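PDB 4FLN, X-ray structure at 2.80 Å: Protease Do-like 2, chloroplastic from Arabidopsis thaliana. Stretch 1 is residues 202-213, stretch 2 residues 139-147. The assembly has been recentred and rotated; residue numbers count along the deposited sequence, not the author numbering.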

ATOM      1  N   GLY B 202     -11.320  23.894  24.493  1.00 39.80           N
ATOM      2  CA  GLY B 202     -12.486  24.703  24.795  1.00 40.58           C
ATOM      3  C   GLY B 202     -13.572  23.965  25.576  1.00 43.46           C
ATOM      4  O   GLY B 202     -13.450  22.769  25.858  1.00 47.00           O
ATOM      5  N   PRO B 203     -14.640  24.685  25.955  1.00 40.79           N
ATOM      6  CA  PRO B 203     -15.718  24.185  26.819  1.00 43.33           C
ATOM      7  C   PRO B 203     -16.744  23.274  26.129  1.00 45.17           C
ATOM      8  O   PRO B 203     -17.040  23.443  24.945  1.00 44.05           O
ATOM      9  CB  PRO B 203     -16.408  25.474  27.278  1.00 47.60           C
ATOM     10  CG  PRO B 203     -16.262  26.385  26.095  1.00 51.14           C
ATOM     11  CD  PRO B 203     -14.934  26.040  25.447  1.00 48.43           C
ATOM     12  N   ALA B 204     -17.284  22.324  26.889  1.00 49.48           N
ATOM     13  CA  ALA B 204     -18.469  21.561  26.489  1.00 44.49           C
ATOM     14  C   ALA B 204     -19.671  21.986  27.346  1.00 52.63           C
ATOM     15  O   ALA B 204     -19.611  21.907  28.574  1.00 59.29           O
ATOM     16  CB  ALA B 204     -18.209  20.099  26.641  1.00 34.43           C
ATOM     17  N   PHE B 205     -20.754  22.425  26.700  1.00 50.30           N
ATOM     18  CA  PHE B 205     -21.884  23.076  27.387  1.00 48.63           C
ATOM     19  C   PHE B 205     -23.157  22.240  27.555  1.00 50.97           C
ATOM     20  O   PHE B 205     -23.491  21.419  26.705  1.00 55.23           O
ATOM     21  CB  PHE B 205     -22.315  24.332  26.628  1.00 52.09           C
ATOM     22  CG  PHE B 205     -21.400  25.506  26.786  1.00 52.46           C
ATOM     23  CD1 PHE B 205     -21.377  26.233  27.962  1.00 53.47           C
ATOM     24  CD2 PHE B 205     -20.600  25.923  25.729  1.00 50.62           C
ATOM     25  CE1 PHE B 205     -20.549  27.337  28.094  1.00 54.55           C
ATOM     26  CE2 PHE B 205     -19.771  27.025  25.854  1.00 48.32           C
ATOM     27  CZ  PHE B 205     -19.746  27.734  27.036  1.00 49.63           C
ATOM     28  N   ASN B 206     -23.883  22.518  28.638  1.00 59.40           N
ATOM     29  CA  ASN B 206     -25.274  22.101  28.817  1.00 57.56           C
ATOM     30  C   ASN B 206     -26.129  22.861  27.849  1.00 62.90           C
ATOM     31  O   ASN B 206     -25.637  23.662  27.065  1.00 73.01           O
ATOM     32  CB  ASN B 206     -25.799  22.576  30.165  1.00 65.59           C
ATOM     33  CG  ASN B 206     -25.360  21.726  31.295  1.00 73.80           C
ATOM     34  OD1 ASN B 206     -25.009  22.236  32.354  1.00 79.35           O
ATOM     35  ND2 ASN B 206     -25.384  20.413  31.097  1.00 74.59           N
ATOM     36  N   ASP B 207     -27.431  22.642  27.930  1.00 67.93           N
ATOM     37  CA  ASP B 207     -28.361  23.558  27.293  1.00 81.38           C
ATOM     38  C   ASP B 207     -28.691  24.703  28.259  1.00 78.81           C
ATOM     39  O   ASP B 207     -29.382  25.655  27.898  1.00 85.05           O
ATOM     40  CB  ASP B 207     -29.626  22.840  26.815  1.00 87.79           C
ATOM     41  CG  ASP B 207     -30.223  21.943  27.878  1.00102.28           C
ATOM     42  OD1 ASP B 207     -30.092  22.269  29.078  1.00106.38           O
ATOM     43  OD2 ASP B 207     -30.819  20.906  27.511  1.00108.40           O
ATOM     44  N   GLN B 208     -28.183  24.612  29.484  1.00 64.26           N
ATOM     45  CA  GLN B 208     -28.329  25.711  30.434  1.00 63.22           C
ATOM     46  C   GLN B 208     -27.127  26.656  30.437  1.00 62.38           C
ATOM     47  O   GLN B 208     -27.087  27.606  31.207  1.00 61.13           O
ATOM     48  CB  GLN B 208     -28.578  25.190  31.847  1.00 67.87           C
ATOM     49  CG  GLN B 208     -29.981  24.682  32.085  1.00 77.87           C
ATOM     50  CD  GLN B 208     -29.980  23.322  32.750  1.00 97.48           C
ATOM     51  OE1 GLN B 208     -29.175  22.450  32.403  1.00104.86           O
ATOM     52  NE2 GLN B 208     -30.876  23.132  33.716  1.00 99.95           N
ATOM     53  N   GLY B 209     -26.143  26.391  29.588  1.00 59.62           N
ATOM     54  CA  GLY B 209     -25.011  27.285  29.474  1.00 53.72           C
ATOM     55  C   GLY B 209     -23.892  27.020  30.462  1.00 61.16           C
ATOM     56  O   GLY B 209     -22.897  27.742  30.481  1.00 66.45           O
ATOM     57  N   GLU B 210     -24.046  25.996  31.293  1.00 62.43           N
ATOM     58  CA  GLU B 210     -22.971  25.607  32.197  1.00 59.65           C
ATOM     59  C   GLU B 210     -21.983  24.752  31.426  1.00 55.84           C
ATOM     60  O   GLU B 210     -22.361  24.019  30.516  1.00 52.74           O
ATOM     61  CB  GLU B 210     -23.508  24.820  33.392  1.00 61.93           C
ATOM     62  CG  GLU B 210     -24.663  25.489  34.116  1.00 62.24           C
ATOM     63  CD  GLU B 210     -25.165  24.683  35.302  1.00 66.55           C
ATOM     64  OE1 GLU B 210     -25.630  23.541  35.100  1.00 65.55           O
ATOM     65  OE2 GLU B 210     -25.098  25.200  36.440  1.00 71.94           O
ATOM     66  N   CYS B 211     -20.710  24.852  31.782  1.00 59.32           N
ATOM     67  CA  CYS B 211     -19.691  24.015  31.165  1.00 54.50           C
ATOM     68  C   CYS B 211     -19.642  22.671  31.878  1.00 60.34           C
ATOM     69  O   CYS B 211     -19.488  22.613  33.097  1.00 59.35           O
ATOM     70  CB  CYS B 211     -18.335  24.696  31.237  1.00 48.05           C
ATOM     71  SG  CYS B 211     -16.967  23.566  31.118  1.00 59.31           S
ATOM     72  N   ILE B 212     -19.822  21.595  31.123  1.00 60.40           N
ATOM     73  CA  ILE B 212     -19.835  20.257  31.706  1.00 53.34           C
ATOM     74  C   ILE B 212     -18.523  19.493  31.585  1.00 48.68           C
ATOM     75  O   ILE B 212     -18.462  18.313  31.920  1.00 47.46           O
ATOM     76  CB  ILE B 212     -21.017  19.413  31.211  1.00 53.55           C
ATOM     77  CG1 ILE B 212     -21.058  19.384  29.683  1.00 37.72           C
ATOM     78  CG2 ILE B 212     -22.311  19.946  31.815  1.00 59.51           C
ATOM     79  CD1 ILE B 212     -20.042  18.452  29.072  1.00 48.32           C
ATOM     80  N   GLY B 213     -17.490  20.161  31.082  1.00 48.75           N
ATOM     81  CA  GLY B 213     -16.180  19.549  30.953  1.00 50.46           C
ATOM     82  C   GLY B 213     -15.326  20.238  29.908  1.00 56.09           C
ATOM     83  O   GLY B 213     -15.675  21.312  29.430  1.00 59.18           O
TER
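Stretch 2 (139-147) PLRLGHLPR

Stretch 2 runs in an extended conformation without regular secondary structure, with phi between -64° and -109° and psi between 122° and 176° along its whole length. It lies against the second arm of a hairpin-like segment in stretch 1. Within that segment, strand 203-205 pairs with the residues around 211-213 through backbone hydrogen bonds from N206 N to E210 O (2.8 Å), from I212 N to A204 O (2.6 Å) and from A204 N to G213 O (3.2 Å). The amides of N206, I212 and A204 are therefore satisfied within stretch 1, as are the carbonyls of E210, A204 and G213; none of these three bonds uses the N or O of C211, and it is these that stretch 2 engages.

Both are used. C211 N donates to R141 O at 3.0 Å with an N-H...O angle of 164°, and G143 N donates to C211 O at 2.8 Å and 160°. Short and nearly straight, these two bonds form a single beta bridge between C211 and L142, whose CA atoms are 5.0 Å apart. One residue of stretch 1 thus supplies a donor and an acceptor to the residues flanking L142. The bonding pattern, with C211 N to R141 O and G143 N to C211 O, is that of a parallel bridge, and the chains run in broadly the same direction, so I212 meets H144 and P146 further on; E210 CA also lies 4.9 Å from G143 CA, and the pairing does not extend into a regular ladder. C211 O also receives a CA-H...O contact from L142 CA (3.6 Å, 139° at the hydrogen), which supplements the hydrogen bond from G143 N.

The side chains pack around this bridge. L140 points toward stretch 1 and reaches the first strand: its CG lies 3.8 Å from F205 CE1, at the edge of the ring and near its plane, and its CD2 is 4.2 Å from P203 CB. Next to the bridge, L142 CB points away, but the end of the side chain returns to bring CD2 within 4.4 Å of C211 SG, an apolar contact. The same sulfur accepts a weak hydrogen bond from G213 N at 3.4 Å within stretch 1.

G143 lies close to stretch 1, its CA 3.7 Å from E210 CB. A CB here would point toward stretch 1 and clash with E210 CB at 3.0 Å, with I212 CG2 only 3.4 Å away; the absence of a side chain lets the two backbones come this near. Beyond it, I212 CG2 is 3.7 Å from H144 O, and P146, also directed toward stretch 1, places CD 4.3 Å from I212 CB. The side chains of R141 and H144 are not modelled beyond CB; the contacts described for these residues are made by their carbonyl oxygens.

Together the two stretches bury 427 Å², summed over both sides. Hydrogen bonding between them is confined to the backbone at C211, while apolar packing against P203, F205 and I212 extends the contact to both sides of the bridge.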

ATOM      1  N   PRO B 139     -16.918  35.090  32.606  1.00 84.90           N
ATOM      2  CA  PRO B 139     -16.419  33.710  32.681  1.00 78.29           C
ATOM      3  C   PRO B 139     -17.514  32.652  32.832  1.00 79.98           C
ATOM      4  O   PRO B 139     -18.673  32.970  33.102  1.00 88.27           O
ATOM      5  CB  PRO B 139     -15.513  33.730  33.917  1.00 76.11           C
ATOM      6  CG  PRO B 139     -16.005  34.870  34.734  1.00 80.05           C
ATOM      7  CD  PRO B 139     -16.457  35.899  33.746  1.00 83.04           C
ATOM      8  N   LEU B 140     -17.129  31.397  32.628  1.00 71.66           N
ATOM      9  CA  LEU B 140     -18.049  30.269  32.653  1.00 64.09           C
ATOM     10  C   LEU B 140     -18.118  29.610  34.025  1.00 60.72           C
ATOM     11  O   LEU B 140     -17.133  29.578  34.761  1.00 65.44           O
ATOM     12  CB  LEU B 140     -17.630  29.235  31.606  1.00 67.23           C
ATOM     13  CG  LEU B 140     -18.133  29.373  30.161  1.00 71.24           C
ATOM     14  CD1 LEU B 140     -18.892  30.678  29.903  1.00 64.39           C
ATOM     15  CD2 LEU B 140     -16.977  29.205  29.190  1.00 77.12           C
ATOM     16  N   ARG B 141     -19.293  29.099  34.373  1.00 57.32           N
ATOM     17  CA  ARG B 141     -19.458  28.351  35.615  1.00 59.74           C
ATOM     18  C   ARG B 141     -19.535  26.850  35.327  1.00 68.55           C
ATOM     19  O   ARG B 141     -20.012  26.438  34.267  1.00 76.61           O
ATOM     20  CB  ARG B 141     -20.692  28.827  36.374  1.00 50.89           C
ATOM     21  N   LEU B 142     -19.050  26.037  36.262  1.00 61.18           N
ATOM     22  CA  LEU B 142     -18.987  24.592  36.054  1.00 54.17           C
ATOM     23  C   LEU B 142     -20.264  23.870  36.443  1.00 63.75           C
ATOM     24  O   LEU B 142     -20.696  23.942  37.592  1.00 72.16           O
ATOM     25  CB  LEU B 142     -17.839  23.987  36.844  1.00 48.01           C
ATOM     26  CG  LEU B 142     -16.460  24.564  36.570  1.00 58.07           C
ATOM     27  CD1 LEU B 142     -15.434  23.468  36.762  1.00 67.99           C
ATOM     28  CD2 LEU B 142     -16.391  25.132  35.164  1.00 54.44           C
ATOM     29  N   GLY B 143     -20.846  23.152  35.485  1.00 61.79           N
ATOM     30  CA  GLY B 143     -22.039  22.364  35.730  1.00 52.47           C
ATOM     31  C   GLY B 143     -21.756  21.042  36.419  1.00 47.72           C
ATOM     32  O   GLY B 143     -20.609  20.634  36.562  1.00 49.75           O
ATOM     33  N   HIS B 144     -22.809  20.369  36.868  1.00 56.11           N
ATOM     34  CA  HIS B 144     -22.652  19.040  37.441  1.00 57.80           C
ATOM     35  C   HIS B 144     -22.573  18.013  36.306  1.00 54.91           C
ATOM     36  O   HIS B 144     -22.736  18.357  35.138  1.00 60.06           O
ATOM     37  CB  HIS B 144     -23.809  18.725  38.409  1.00 49.21           C
ATOM     38  N   LEU B 145     -22.344  16.753  36.651  1.00 45.80           N
ATOM     39  CA  LEU B 145     -22.173  15.707  35.653  1.00 37.92           C
ATOM     40  C   LEU B 145     -23.498  15.342  34.963  1.00 53.32           C
ATOM     41  O   LEU B 145     -24.489  15.028  35.624  1.00 63.33           O
ATOM     42  CB  LEU B 145     -21.536  14.478  36.305  1.00 28.37           C
ATOM     43  CG  LEU B 145     -21.137  13.294  35.430  1.00 41.92           C
ATOM     44  CD1 LEU B 145     -19.685  13.408  35.011  1.00 41.99           C
ATOM     45  CD2 LEU B 145     -21.376  12.005  36.187  1.00 47.39           C
ATOM     46  N   PRO B 146     -23.507  15.369  33.620  1.00 54.31           N
ATOM     47  CA  PRO B 146     -24.675  15.132  32.762  1.00 50.88           C
ATOM     48  C   PRO B 146     -25.211  13.708  32.834  1.00 50.18           C
ATOM     49  O   PRO B 146     -24.570  12.831  33.411  1.00 43.53           O
ATOM     50  CB  PRO B 146     -24.133  15.400  31.354  1.00 48.78           C
ATOM     51  CG  PRO B 146     -22.684  15.153  31.464  1.00 50.40           C
ATOM     52  CD  PRO B 146     -22.296  15.627  32.823  1.00 54.33           C
ATOM     53  N   ARG B 147     -26.396  13.499  32.269  1.00 46.47           N
ATOM     54  CA  ARG B 147     -26.945  12.163  32.121  1.00 51.53           C
ATOM     55  C   ARG B 147     -26.907  11.783  30.648  1.00 52.59           C
ATOM     56  O   ARG B 147     -26.873  12.648  29.774  1.00 52.08           O
ATOM     57  CB  ARG B 147     -28.365  12.079  32.688  1.00 63.55           C
ATOM     58  CG  ARG B 147     -28.421  12.404  34.176  1.00 81.32           C
ATOM     59  CD  ARG B 147     -29.726  12.001  34.862  1.00 92.48           C
ATOM     60  NE  ARG B 147     -29.523  11.872  36.308  1.00 99.84           N
ATOM     61  CZ  ARG B 147     -29.241  10.728  36.933  1.00101.25           C
ATOM     62  NH1 ARG B 147     -29.152   9.594  36.244  1.00104.27           N
ATOM     63  NH2 ARG B 147     -29.056  10.713  38.248  1.00 90.63           N
TER